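Local coordinates for leucine-rich repeat protein (Bacteroides thetaiotaomicron, PDB 4ECN) that is of unknown function but, as an extracellular leucine-rich repeat protein with DUF4458 domains, probably binds other proteins, at residues D159-N164 / T170-G175; Y221-Q226 / S232-Q237; D402-A407 / T732-F737; T770-S775 / K779-R784. All coordinates share one frame; numbering follows the deposited sequence.

Contact 1: residues D159-N164 / T170-G175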
loop_
_atom_site.group_PDB
_atom_site.type_symbol
_atom_site.label_atom_id
_atom_site.label_comp_id
_atom_site.label_asym_id
_atom_site.label_seq_id
_atom_site.Cartn_x
_atom_site.Cartn_y
_atom_site.Cartn_z
ATOM N N ASP A 159 6.130 20.935 34.158
ATOM C CA ASP A 159 4.973 20.626 33.309
ATOM C C ASP A 159 4.183 19.581 34.002
ATOM O O ASP A 159 4.744 18.522 34.258
ATOM C CB ASP A 159 5.378 20.149 31.887
ATOM C CG ASP A 159 6.007 21.168 30.957
ATOM O OD1 ASP A 159 5.638 22.346 31.032
ATOM O OD2 ASP A 159 6.794 20.765 30.096
ATOM N N VAL A 160 2.924 19.838 34.381
ATOM C CA VAL A 160 2.238 18.723 35.021
ATOM C C VAL A 160 0.976 18.389 34.214
ATOM O O VAL A 160 0.315 19.262 33.644
ATOM C CB VAL A 160 1.931 18.863 36.545
ATOM C CG1 VAL A 160 3.147 19.381 37.314
ATOM C CG2 VAL A 160 0.702 19.709 36.837
ATOM N N THR A 161 0.711 17.081 34.134
ATOM C CA THR A 161 -0.472 16.471 33.557
ATOM C C THR A 161 -1.342 16.014 34.689
ATOM O O THR A 161 -0.898 15.211 35.523
ATOM C CB THR A 161 -0.135 15.294 32.610
ATOM O OG1 THR A 161 1.000 15.591 31.805
ATOM C CG2 THR A 161 -1.333 14.850 31.763
ATOM N N VAL A 162 -2.576 16.518 34.732
ATOM C CA VAL A 162 -3.555 16.095 35.729
ATOM C C VAL A 162 -4.600 15.294 35.022
ATOM O O VAL A 162 -4.935 15.629 33.888
ATOM C CB VAL A 162 -4.178 17.259 36.535
ATOM C CG1 VAL A 162 -3.136 17.936 37.423
ATOM C CG2 VAL A 162 -4.891 18.263 35.627
HETATM N N MSE A 163 -5.126 14.251 35.661
HETATM C CA MSE A 163 -6.195 13.457 35.054
HETATM C C MSE A 163 -7.386 13.464 35.966
HETATM O O MSE A 163 -7.234 13.222 37.158
HETATM C CB MSE A 163 -5.739 12.022 34.764
HETATM C CG MSE A 163 -6.685 11.246 33.856
HETATM SE SE MSE A 163 -6.276 9.330 33.792
HETATM C CE MSE A 163 -6.908 8.803 35.614
ATOM N N ASN A 164 -8.567 13.763 35.416
ATOM C CA ASN A 164 -9.812 13.757 36.171
ATOM C C ASN A 164 -10.112 12.288 36.514
ATOM O O ASN A 164 -10.260 11.448 35.629
ATOM C CB ASN A 164 -10.949 14.465 35.386
ATOM C CG ASN A 164 -12.280 14.558 36.121
ATOM O OD1 ASN A 164 -12.842 13.561 36.619
ATOM N ND2 ASN A 164 -12.864 15.750 36.144
ATOM N N THR A 170 -7.557 14.281 30.608
ATOM C CA THR A 170 -6.257 14.824 30.995
ATOM C C THR A 170 -6.200 16.298 30.608
ATOM O O THR A 170 -6.929 16.732 29.716
ATOM C CB THR A 170 -5.093 14.028 30.372
ATOM O OG1 THR A 170 -5.251 13.985 28.962
ATOM C CG2 THR A 170 -4.982 12.624 30.908
ATOM N N THR A 171 -5.360 17.072 31.307
ATOM C CA THR A 171 -5.137 18.502 31.065
ATOM C C THR A 171 -3.666 18.762 31.276
ATOM O O THR A 171 -3.106 18.305 32.266
ATOM C CB THR A 171 -6.048 19.383 31.956
ATOM O OG1 THR A 171 -7.416 19.181 31.574
ATOM C CG2 THR A 171 -5.711 20.874 31.854
ATOM N N GLU A 172 -3.025 19.438 30.328
ATOM C CA GLU A 172 -1.600 19.720 30.450
ATOM C C GLU A 172 -1.396 21.191 30.909
ATOM O O GLU A 172 -1.997 22.110 30.348
ATOM C CB GLU A 172 -0.866 19.414 29.130
ATOM C CG GLU A 172 0.658 19.478 29.241
ATOM C CD GLU A 172 1.360 18.356 29.986
ATOM O OE1 GLU A 172 0.916 17.193 29.847
ATOM O OE2 GLU A 172 2.403 18.623 30.631
ATOM N N LEU A 173 -0.586 21.377 31.965
ATOM C CA LEU A 173 -0.259 22.669 32.588
ATOM C C LEU A 173 1.227 22.914 32.349
ATOM O O LEU A 173 2.083 22.343 33.033
ATOM C CB LEU A 173 -0.646 22.640 34.088
ATOM C CG LEU A 173 -2.086 22.199 34.363
ATOM C CD1 LEU A 173 -2.277 21.739 35.785
ATOM C CD2 LEU A 173 -3.091 23.245 33.963
ATOM N N LYS A 174 1.530 23.702 31.310
ATOM C CA LYS A 174 2.891 23.851 30.820
ATOM C C LYS A 174 3.622 25.079 31.370
ATOM O O LYS A 174 3.016 26.116 31.637
ATOM C CB LYS A 174 2.889 23.900 29.287
ATOM C CG LYS A 174 2.624 22.526 28.654
ATOM C CD LYS A 174 2.704 22.522 27.117
ATOM C CE LYS A 174 2.436 21.174 26.468
ATOM N NZ LYS A 174 3.490 20.160 26.772
ATOM N N GLY A 175 4.936 24.892 31.536
ATOM C CA GLY A 175 5.925 25.858 31.985
ATOM C C GLY A 175 5.603 26.650 33.233
ATOM O O GLY A 175 5.822 27.864 33.246
#
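V160 and V162 face L173 and T171 across two antiparallel strand segments, 159-164 and 170-174, whose directions differ by 158° and whose axes come within 4.7 Å. Both are hydrogen-bonded pairs: L173 N gives to V160 O at 2.8 Å and V162 N to T171 O at 3.1 Å, each answered by the reverse bond. T161 with E172 and M163 with T170 are the non-hydrogen-bonded pairs. The segments form a beta hairpin of the second DUF4458 domain, of the transthyretin clan, and strand 214-227 runs along the other edge of 157-164. On the face of the two valines, V160 CG2 meets L173 CD1 at 3.8 Å, and F135, V209 and L211 pack over this apolar patch. On the opposite face E172 crosses T161. With CG anti to the backbone N (chi1 -171°) and a bend at the next bond, its carboxylate folds back so that T161 OG1 donates to E172 OE1 at 2.5 Å, from the syn side but 34° out of the carboxylate plane. Replacing E172 with alanine would probably leave the T161 hydroxyl without this acceptor and open a gap beside D159 CB. D159 splits its carboxylate: OD1 accepts a bond from G175 N at 2.7 Å, nearly along its C-O axis, where the chain turns a corner, while OD2 bonds Y224 OH. M163, a selenomethionine, lays CG against T170 CG2 at 3.7 Å.

Contact 2: residues Y221-Q226 / S232-Q237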
loop_
_atom_site.group_PDB
_atom_site.type_symbol
_atom_site.label_atom_id
_atom_site.label_comp_id
_atom_site.label_asym_id
_atom_site.label_seq_id
_atom_site.Cartn_x
_atom_site.Cartn_y
_atom_site.Cartn_z
ATOM N N TYR A 221 4.923 14.471 34.775
ATOM C CA TYR A 221 5.591 15.775 34.867
ATOM C C TYR A 221 6.922 15.769 34.102
ATOM O O TYR A 221 7.536 14.714 33.875
ATOM C CB TYR A 221 5.836 16.227 36.333
ATOM C CG TYR A 221 6.864 15.390 37.066
ATOM C CD1 TYR A 221 8.223 15.697 36.993
ATOM C CD2 TYR A 221 6.488 14.250 37.772
ATOM C CE1 TYR A 221 9.181 14.887 37.601
ATOM C CE2 TYR A 221 7.436 13.438 38.390
ATOM C CZ TYR A 221 8.781 13.769 38.314
ATOM O OH TYR A 221 9.719 12.994 38.945
ATOM N N THR A 222 7.363 16.980 33.738
ATOM C CA THR A 222 8.656 17.282 33.145
ATOM C C THR A 222 9.215 18.461 33.936
ATOM O O THR A 222 8.560 19.508 34.013
ATOM C CB THR A 222 8.562 17.523 31.636
ATOM O OG1 THR A 222 7.972 16.385 31.012
ATOM C CG2 THR A 222 9.911 17.759 31.015
ATOM N N THR A 223 10.385 18.271 34.579
ATOM C CA THR A 223 11.037 19.357 35.328
ATOM C C THR A 223 12.137 19.994 34.449
ATOM O O THR A 223 12.733 19.313 33.608
ATOM C CB THR A 223 11.592 18.886 36.686
ATOM O OG1 THR A 223 12.357 17.701 36.500
ATOM C CG2 THR A 223 10.499 18.642 37.718
ATOM N N TYR A 224 12.389 21.303 34.649
ATOM C CA TYR A 224 13.387 22.068 33.901
ATOM C C TYR A 224 14.341 22.878 34.793
ATOM O O TYR A 224 13.936 23.407 35.828
ATOM C CB TYR A 224 12.704 23.054 32.942
ATOM C CG TYR A 224 11.771 22.409 31.950
ATOM C CD1 TYR A 224 12.243 21.911 30.738
ATOM C CD2 TYR A 224 10.408 22.307 32.212
ATOM C CE1 TYR A 224 11.387 21.292 29.829
ATOM C CE2 TYR A 224 9.541 21.699 31.308
ATOM C CZ TYR A 224 10.033 21.194 30.117
ATOM O OH TYR A 224 9.172 20.591 29.231
ATOM N N SER A 225 15.599 23.019 34.342
ATOM C CA SER A 225 16.629 23.844 34.980
ATOM C C SER A 225 16.916 25.044 34.081
ATOM O O SER A 225 17.027 24.865 32.873
ATOM C CB SER A 225 17.895 23.036 35.255
ATOM O OG SER A 225 18.523 22.594 34.062
ATOM N N GLN A 226 16.985 26.262 34.653
ATOM C CA GLN A 226 17.241 27.491 33.893
ATOM C C GLN A 226 18.650 27.983 34.194
ATOM O O GLN A 226 19.042 28.060 35.364
ATOM C CB GLN A 226 16.189 28.584 34.215
ATOM C CG GLN A 226 16.153 29.792 33.254
ATOM C CD GLN A 226 15.237 29.633 32.047
ATOM O OE1 GLN A 226 14.060 29.255 32.147
ATOM N NE2 GLN A 226 15.717 30.045 30.888
ATOM N N SER A 232 16.674 23.795 30.295
ATOM C CA SER A 232 16.989 22.399 29.978
ATOM C C SER A 232 16.128 21.391 30.761
ATOM O O SER A 232 15.837 21.603 31.935
ATOM C CB SER A 232 18.457 22.116 30.269
ATOM O OG SER A 232 19.294 23.005 29.551
ATOM N N GLU A 233 15.776 20.275 30.095
ATOM C CA GLU A 233 14.989 19.158 30.618
ATOM C C GLU A 233 15.756 18.418 31.722
ATOM O O GLU A 233 16.933 18.102 31.540
ATOM C CB GLU A 233 14.692 18.211 29.455
ATOM C CG GLU A 233 13.367 17.480 29.514
ATOM C CD GLU A 233 12.742 17.293 28.142
ATOM O OE1 GLU A 233 13.481 16.999 27.175
ATOM O OE2 GLU A 233 11.503 17.441 28.033
ATOM N N LEU A 234 15.113 18.162 32.869
ATOM C CA LEU A 234 15.764 17.461 33.978
ATOM C C LEU A 234 15.360 15.984 33.980
ATOM O O LEU A 234 16.235 15.121 34.063
ATOM C CB LEU A 234 15.431 18.125 35.316
ATOM C CG LEU A 234 16.083 19.486 35.549
ATOM C CD1 LEU A 234 15.512 20.170 36.764
ATOM C CD2 LEU A 234 17.570 19.339 35.728
ATOM N N GLU A 235 14.043 15.698 33.856
ATOM C CA GLU A 235 13.453 14.358 33.795
ATOM C C GLU A 235 11.989 14.422 33.360
ATOM O O GLU A 235 11.345 15.464 33.468
ATOM C CB GLU A 235 13.554 13.611 35.147
ATOM C CG GLU A 235 12.582 14.096 36.212
ATOM C CD GLU A 235 12.538 13.286 37.490
ATOM O OE1 GLU A 235 12.843 12.073 37.445
ATOM O OE2 GLU A 235 12.151 13.860 38.534
ATOM N N THR A 236 11.460 13.286 32.929
ATOM C CA THR A 236 10.066 13.129 32.554
ATOM C C THR A 236 9.628 11.836 33.198
ATOM O O THR A 236 10.303 10.812 33.042
ATOM C CB THR A 236 9.850 13.192 31.019
ATOM O OG1 THR A 236 10.400 14.397 30.497
ATOM C CG2 THR A 236 8.396 13.173 30.648
ATOM N N GLN A 237 8.555 11.884 33.983
ATOM C CA GLN A 237 8.093 10.676 34.644
ATOM C C GLN A 237 6.595 10.517 34.569
ATOM O O GLN A 237 5.863 11.508 34.629
ATOM C CB GLN A 237 8.498 10.669 36.129
ATOM C CG GLN A 237 9.990 10.734 36.443
ATOM C CD GLN A 237 10.818 9.549 36.028
ATOM O OE1 GLN A 237 10.348 8.415 35.928
ATOM N NE2 GLN A 237 12.110 9.785 35.863
#
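Y221 and E235 meet through their polar ends: Y221 OH donates to E235 OE2 at 2.6 Å, the oxygen lying at the ring edge in the ring plane while the hydroxyl sits above the carboxylate plane. The ring gets there because CG lies between the backbone N and the carbonyl carbon (chi1 69°). E235 OE1 takes Q237 NE2 at 2.9 Å on its anti side, in a bent bond well out of the carboxylate plane. Around this cluster Q260 N bonds Y221 OH, L261 N bonds E235 OE2, K262 N bonds E235 OE1, and the Y150 hydroxyl serves both E235 OE2 and T223 OG1. The backbones form an antiparallel beta hairpin of the transthyretin-like DUF4458 family, broken by a beta bulge at L234 and E235 opposite T223. T223 O accepts L234 N at 2.7 Å, whereas T223 N reaches past to E235 O at 3.2 Å. The bulged L234 packs its CB 3.3 Å from T223 OG1 and its CD2 3.7 Å from S225 CB. Regular reciprocal bonds close in on both ends, between S225 and S232 (S225 N to S232 O, 2.8 Å) and between Y221 and Q237. On the other face T222 OG1 and T236 OG1 share a hydrogen bond of 3.2 Å, and Y224 lies alongside E233. There K272 NZ binds T236 OG1 and makes a salt bridge to E233 OE2, while D159 satisfies the Y224 hydroxyl.

Contact 3: residues D402-A407 / T732-F737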
loop_
_atom_site.group_PDB
_atom_site.type_symbol
_atom_site.label_atom_id
_atom_site.label_comp_id
_atom_site.label_asym_id
_atom_site.label_seq_id
_atom_site.Cartn_x
_atom_site.Cartn_y
_atom_site.Cartn_z
ATOM N N ASP A 402 -14.031 -16.569 -24.019
ATOM C CA ASP A 402 -15.048 -16.720 -22.983
ATOM C C ASP A 402 -15.593 -18.136 -23.022
ATOM O O ASP A 402 -15.640 -18.743 -21.967
ATOM C CB ASP A 402 -16.158 -15.675 -23.101
ATOM C CG ASP A 402 -15.716 -14.261 -22.716
ATOM O OD1 ASP A 402 -14.495 -13.954 -22.841
ATOM O OD2 ASP A 402 -16.592 -13.449 -22.333
ATOM N N LEU A 403 -15.837 -18.721 -24.215
ATOM C CA LEU A 403 -16.267 -20.123 -24.361
ATOM C C LEU A 403 -15.348 -21.099 -23.598
ATOM O O LEU A 403 -15.855 -21.919 -22.818
ATOM C CB LEU A 403 -16.299 -20.525 -25.855
ATOM C CG LEU A 403 -16.262 -22.037 -26.201
ATOM C CD1 LEU A 403 -17.508 -22.779 -25.743
ATOM C CD2 LEU A 403 -16.057 -22.248 -27.673
ATOM N N LEU A 404 -14.012 -21.019 -23.843
ATOM C CA LEU A 404 -13.034 -21.949 -23.276
ATOM C C LEU A 404 -12.874 -21.735 -21.779
ATOM O O LEU A 404 -12.637 -22.699 -21.060
ATOM C CB LEU A 404 -11.671 -21.849 -23.986
ATOM C CG LEU A 404 -11.665 -22.160 -25.514
ATOM C CD1 LEU A 404 -10.284 -22.284 -26.040
ATOM C CD2 LEU A 404 -12.390 -23.444 -25.836
ATOM N N GLN A 405 -13.088 -20.518 -21.296
ATOM C CA GLN A 405 -13.005 -20.243 -19.866
ATOM C C GLN A 405 -14.192 -20.844 -19.162
ATOM O O GLN A 405 -14.009 -21.513 -18.165
ATOM C CB GLN A 405 -12.917 -18.747 -19.590
ATOM C CG GLN A 405 -11.624 -18.092 -20.083
ATOM C CD GLN A 405 -11.507 -16.700 -19.542
ATOM O OE1 GLN A 405 -11.830 -16.423 -18.381
ATOM N NE2 GLN A 405 -11.007 -15.802 -20.355
ATOM N N ASP A 406 -15.396 -20.669 -19.722
ATOM C CA ASP A 406 -16.652 -21.210 -19.215
ATOM C C ASP A 406 -16.540 -22.721 -19.091
ATOM O O ASP A 406 -16.787 -23.253 -18.010
ATOM C CB ASP A 406 -17.814 -20.802 -20.134
ATOM C CG ASP A 406 -18.081 -19.303 -20.141
ATOM O OD1 ASP A 406 -17.597 -18.599 -19.202
ATOM O OD2 ASP A 406 -18.773 -18.824 -21.078
ATOM N N ALA A 407 -16.048 -23.383 -20.161
ATOM C CA ALA A 407 -15.803 -24.823 -20.227
ATOM C C ALA A 407 -14.904 -25.322 -19.047
ATOM O O ALA A 407 -15.224 -26.338 -18.427
ATOM C CB ALA A 407 -15.157 -25.165 -21.556
ATOM N N THR A 732 -6.731 -28.301 -23.978
ATOM C CA THR A 732 -7.316 -27.017 -24.402
ATOM C C THR A 732 -6.530 -26.432 -25.587
ATOM O O THR A 732 -5.294 -26.376 -25.546
ATOM C CB THR A 732 -7.349 -26.034 -23.237
ATOM O OG1 THR A 732 -7.817 -26.677 -22.032
ATOM C CG2 THR A 732 -8.105 -24.774 -23.567
ATOM N N ILE A 733 -7.242 -26.011 -26.651
ATOM C CA ILE A 733 -6.613 -25.414 -27.842
ATOM C C ILE A 733 -7.403 -24.144 -28.254
ATOM O O ILE A 733 -8.578 -24.260 -28.625
ATOM C CB ILE A 733 -6.494 -26.417 -29.035
ATOM C CG1 ILE A 733 -5.864 -27.765 -28.637
ATOM C CG2 ILE A 733 -5.707 -25.784 -30.149
ATOM C CD1 ILE A 733 -5.946 -28.840 -29.718
ATOM N N ASP A 734 -6.765 -22.948 -28.206
ATOM C CA ASP A 734 -7.404 -21.694 -28.634
ATOM C C ASP A 734 -6.770 -21.240 -29.963
ATOM O O ASP A 734 -5.617 -20.817 -30.009
ATOM C CB ASP A 734 -7.318 -20.596 -27.552
ATOM C CG ASP A 734 -8.193 -19.375 -27.799
ATOM O OD1 ASP A 734 -8.901 -19.344 -28.832
ATOM O OD2 ASP A 734 -8.141 -18.435 -26.982
ATOM N N LEU A 735 -7.518 -21.392 -31.051
ATOM C CA LEU A 735 -7.022 -21.082 -32.386
ATOM C C LEU A 735 -7.860 -20.025 -33.053
ATOM O O LEU A 735 -7.719 -19.834 -34.253
ATOM C CB LEU A 735 -6.969 -22.356 -33.249
ATOM C CG LEU A 735 -5.743 -23.273 -32.996
ATOM C CD1 LEU A 735 -5.990 -24.625 -33.534
ATOM C CD2 LEU A 735 -4.485 -22.708 -33.633
ATOM N N ARG A 736 -8.633 -19.248 -32.271
ATOM C CA ARG A 736 -9.433 -18.133 -32.796
ATOM C C ARG A 736 -8.607 -17.081 -33.472
ATOM O O ARG A 736 -7.468 -16.865 -33.075
ATOM C CB ARG A 736 -10.196 -17.424 -31.690
ATOM C CG ARG A 736 -11.380 -18.128 -31.104
ATOM C CD ARG A 736 -11.908 -17.242 -30.022
ATOM N NE ARG A 736 -10.836 -16.930 -29.074
ATOM C CZ ARG A 736 -10.682 -15.751 -28.486
ATOM N NH1 ARG A 736 -11.539 -14.762 -28.731
ATOM N NH2 ARG A 736 -9.678 -15.555 -27.632
ATOM N N PHE A 737 -9.198 -16.374 -34.444
ATOM C CA PHE A 737 -8.568 -15.275 -35.171
ATOM C C PHE A 737 -7.284 -15.727 -35.855
ATOM O O PHE A 737 -6.198 -15.228 -35.586
ATOM C CB PHE A 737 -8.299 -14.061 -34.257
ATOM C CG PHE A 737 -9.580 -13.477 -33.710
ATOM C CD1 PHE A 737 -10.366 -12.635 -34.487
ATOM C CD2 PHE A 737 -10.013 -13.789 -32.430
ATOM C CE1 PHE A 737 -11.558 -12.109 -33.989
ATOM C CE2 PHE A 737 -11.200 -13.252 -31.929
ATOM C CZ PHE A 737 -11.972 -12.422 -32.718
#
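D734, whose CB lies against L404 of the facing helix, has its OD1 gripped twice by R736, in the loop just after the strand: R736 NE donates at 3.1 Å, in the guanidinium plane and onto the syn lone pair, forming a salt bridge, and R736 N adds a weak bond of 3.5 Å. R736 NH2 to D734 OD2, at 3.3 Å, is a second, weak bond of the bridge, and OD2 has a further weak bond from S401 N, just ahead of the helix. CG of D734 stands anti to the backbone N (chi1 -168°), which carries the carboxylate toward R736 and leaves CB beside the L404 methyl. There one methyl does the touching: L404 CD1 sits 3.7 Å from D734 CB, 3.7 Å from I733 O and 4.1 Å from T732 CG2. The other polar group here, T732 OG1, is bonded to N757 of the next strand. A leucine in place of D734 is likely to leave the R736 guanidinium without its charged mate and free to turn. Helix segment 402-407 runs nearly antiparallel to strand 732-734, at 167° with axes 9.8 Å apart. T732 points toward the helix and D734 touches it with CB from the side, while I733 points away and N738 binds L735 O, the pattern of a leucine-rich repeat strand whose outward-facing positions, on the concave parallel sheet, are here covered by a helix.

Contact 4: residues T770-S775 / K779-R784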
loop_
_atom_site.group_PDB
_atom_site.type_symbol
_atom_site.label_atom_id
_atom_site.label_comp_id
_atom_site.label_asym_id
_atom_site.label_seq_id
_atom_site.Cartn_x
_atom_site.Cartn_y
_atom_site.Cartn_z
ATOM N N THR A 770 -14.427 -31.940 -38.507
ATOM C CA THR A 770 -15.003 -32.929 -37.593
ATOM C C THR A 770 -13.933 -33.766 -36.874
ATOM O O THR A 770 -14.289 -34.526 -35.970
ATOM C CB THR A 770 -15.955 -33.858 -38.349
ATOM O OG1 THR A 770 -15.298 -34.359 -39.513
ATOM C CG2 THR A 770 -17.230 -33.158 -38.766
ATOM N N GLN A 771 -12.638 -33.638 -37.248
ATOM C CA GLN A 771 -11.572 -34.405 -36.585
ATOM C C GLN A 771 -11.631 -34.187 -35.057
ATOM O O GLN A 771 -11.760 -35.202 -34.362
ATOM C CB GLN A 771 -10.159 -34.090 -37.116
ATOM C CG GLN A 771 -9.976 -34.286 -38.610
ATOM C CD GLN A 771 -10.225 -33.020 -39.401
ATOM O OE1 GLN A 771 -10.954 -32.095 -38.987
ATOM N NE2 GLN A 771 -9.603 -32.955 -40.566
ATOM N N PRO A 772 -11.655 -32.914 -34.525
ATOM C CA PRO A 772 -11.754 -32.721 -33.059
ATOM C C PRO A 772 -12.993 -33.351 -32.409
ATOM O O PRO A 772 -12.953 -33.642 -31.221
ATOM C CB PRO A 772 -11.832 -31.206 -32.901
ATOM C CG PRO A 772 -11.270 -30.635 -34.154
ATOM C CD PRO A 772 -11.543 -31.611 -35.227
ATOM N N LEU A 773 -14.070 -33.597 -33.166
ATOM C CA LEU A 773 -15.277 -34.219 -32.605
ATOM C C LEU A 773 -15.061 -35.725 -32.282
ATOM O O LEU A 773 -15.914 -36.339 -31.615
ATOM C CB LEU A 773 -16.474 -34.056 -33.556
ATOM C CG LEU A 773 -16.746 -32.652 -34.097
ATOM C CD1 LEU A 773 -17.971 -32.668 -34.979
ATOM C CD2 LEU A 773 -16.898 -31.639 -32.997
ATOM N N ASN A 774 -13.900 -36.295 -32.700
ATOM C CA ASN A 774 -13.530 -37.697 -32.442
ATOM C C ASN A 774 -13.224 -37.923 -30.950
ATOM O O ASN A 774 -13.365 -39.048 -30.457
ATOM C CB ASN A 774 -12.333 -38.138 -33.291
ATOM C CG ASN A 774 -12.199 -39.641 -33.399
ATOM O OD1 ASN A 774 -11.121 -40.220 -33.176
ATOM N ND2 ASN A 774 -13.302 -40.318 -33.716
ATOM N N SER A 775 -12.822 -36.852 -30.239
ATOM C CA SER A 775 -12.523 -36.893 -28.820
ATOM C C SER A 775 -13.768 -37.246 -28.011
ATOM O O SER A 775 -14.797 -36.585 -28.125
ATOM C CB SER A 775 -11.958 -35.560 -28.351
ATOM O OG SER A 775 -11.786 -35.611 -26.945
ATOM N N LYS A 779 -15.783 -31.470 -24.370
ATOM C CA LYS A 779 -16.891 -30.868 -23.598
ATOM C C LYS A 779 -17.404 -29.537 -24.223
ATOM O O LYS A 779 -18.558 -29.174 -23.977
ATOM C CB LYS A 779 -16.486 -30.620 -22.131
ATOM C CG LYS A 779 -16.450 -31.897 -21.278
ATOM C CD LYS A 779 -15.055 -32.159 -20.740
ATOM C CE LYS A 779 -14.863 -33.527 -20.143
ATOM N NZ LYS A 779 -13.427 -33.780 -19.814
ATOM N N ALA A 780 -16.563 -28.824 -25.020
ATOM C CA ALA A 780 -16.915 -27.544 -25.658
ATOM C C ALA A 780 -16.185 -27.346 -26.958
ATOM O O ALA A 780 -14.958 -27.509 -27.026
ATOM C CB ALA A 780 -16.597 -26.379 -24.739
ATOM N N PHE A 781 -16.936 -26.931 -27.983
ATOM C CA PHE A 781 -16.356 -26.654 -29.278
ATOM C C PHE A 781 -16.953 -25.383 -29.847
ATOM O O PHE A 781 -18.161 -25.209 -29.806
ATOM C CB PHE A 781 -16.567 -27.838 -30.230
ATOM C CG PHE A 781 -15.717 -27.717 -31.462
ATOM C CD1 PHE A 781 -14.366 -28.037 -31.426
ATOM C CD2 PHE A 781 -16.255 -27.244 -32.649
ATOM C CE1 PHE A 781 -13.571 -27.899 -32.557
ATOM C CE2 PHE A 781 -15.453 -27.088 -33.781
ATOM C CZ PHE A 781 -14.117 -27.424 -33.730
ATOM N N GLY A 782 -16.106 -24.513 -30.382
ATOM C CA GLY A 782 -16.527 -23.254 -30.991
ATOM C C GLY A 782 -15.971 -23.054 -32.390
ATOM O O GLY A 782 -14.787 -23.284 -32.631
ATOM N N ILE A 783 -16.838 -22.651 -33.322
ATOM C CA ILE A 783 -16.526 -22.392 -34.719
ATOM C C ILE A 783 -17.446 -21.226 -35.162
ATOM O O ILE A 783 -18.075 -21.267 -36.212
ATOM C CB ILE A 783 -16.655 -23.699 -35.572
ATOM C CG1 ILE A 783 -16.147 -23.491 -37.029
ATOM C CG2 ILE A 783 -18.074 -24.292 -35.515
ATOM C CD1 ILE A 783 -15.923 -24.694 -37.814
ATOM N N ARG A 784 -17.515 -20.177 -34.351
ATOM C CA ARG A 784 -18.318 -18.995 -34.672
ATOM C C ARG A 784 -17.693 -18.153 -35.778
ATOM O O ARG A 784 -16.475 -18.170 -35.943
ATOM C CB ARG A 784 -18.466 -18.115 -33.421
ATOM C CG ARG A 784 -19.695 -18.401 -32.559
ATOM C CD ARG A 784 -19.924 -17.315 -31.513
ATOM N NE ARG A 784 -19.873 -15.958 -32.083
ATOM C CZ ARG A 784 -20.929 -15.248 -32.485
ATOM N NH1 ARG A 784 -22.163 -15.729 -32.340
ATOM N NH2 ARG A 784 -20.759 -14.040 -33.011
#
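F781 gives up the most surface here, and it does so to two neighbours, P772 and L773. Its ring stands toward the short 3-10 turn 772-774 because CG is anti to the backbone N (chi1 -167°). The P772 ring comes to one corner of the phenyl group, with CB 3.8 Å and CG 3.9 Å from F781 CE1, the two side chains set at a slant. L773 approaches differently: its methyl CD2 lies over one face of the ring, 4.4 Å from F781 CG. The turn that presents the two residues is held by its own backbone, L773 N to T770 O at 3.0 Å and N774 N to Q771 O at 2.9 Å. F781 lies on strand 780-782 of the parallel leucine-rich repeat sheet. P772 and F781 both also touch M758 of the preceding strand, so the phenyl group lies between the sheet and the 3-10 turn, on the core side, while A780 faces helix 402-409. With only carbon atoms meeting, the contact has no directional bond to fix it, and its hold probably comes from burial of apolar surface and from how the phenyl group fits against the proline and the leucine.

How the contacts relate
The four contacts fall into two pairs at opposite sides of the chain's centre. Contacts 1 and 2, with centres 14 Å apart, are neighbouring hairpins of one DUF4458 sheet, joined where D159 meets strand 214-227: D159 OD2 lies 2.5 Å from Y224 OH, and D159 N 2.8 Å from T222 O. Contacts 3 and 4, 11 Å apart between centres, share a leucine-rich repeat sheet, and the helix of contact 3 also packs on the strand of contact 4, with L403 CD2 3.5 Å from G782 CA. Between the pairs, centres are 72 to 86 Å apart. The sodium ion belongs to neither pair, being bound at Q314 and V317.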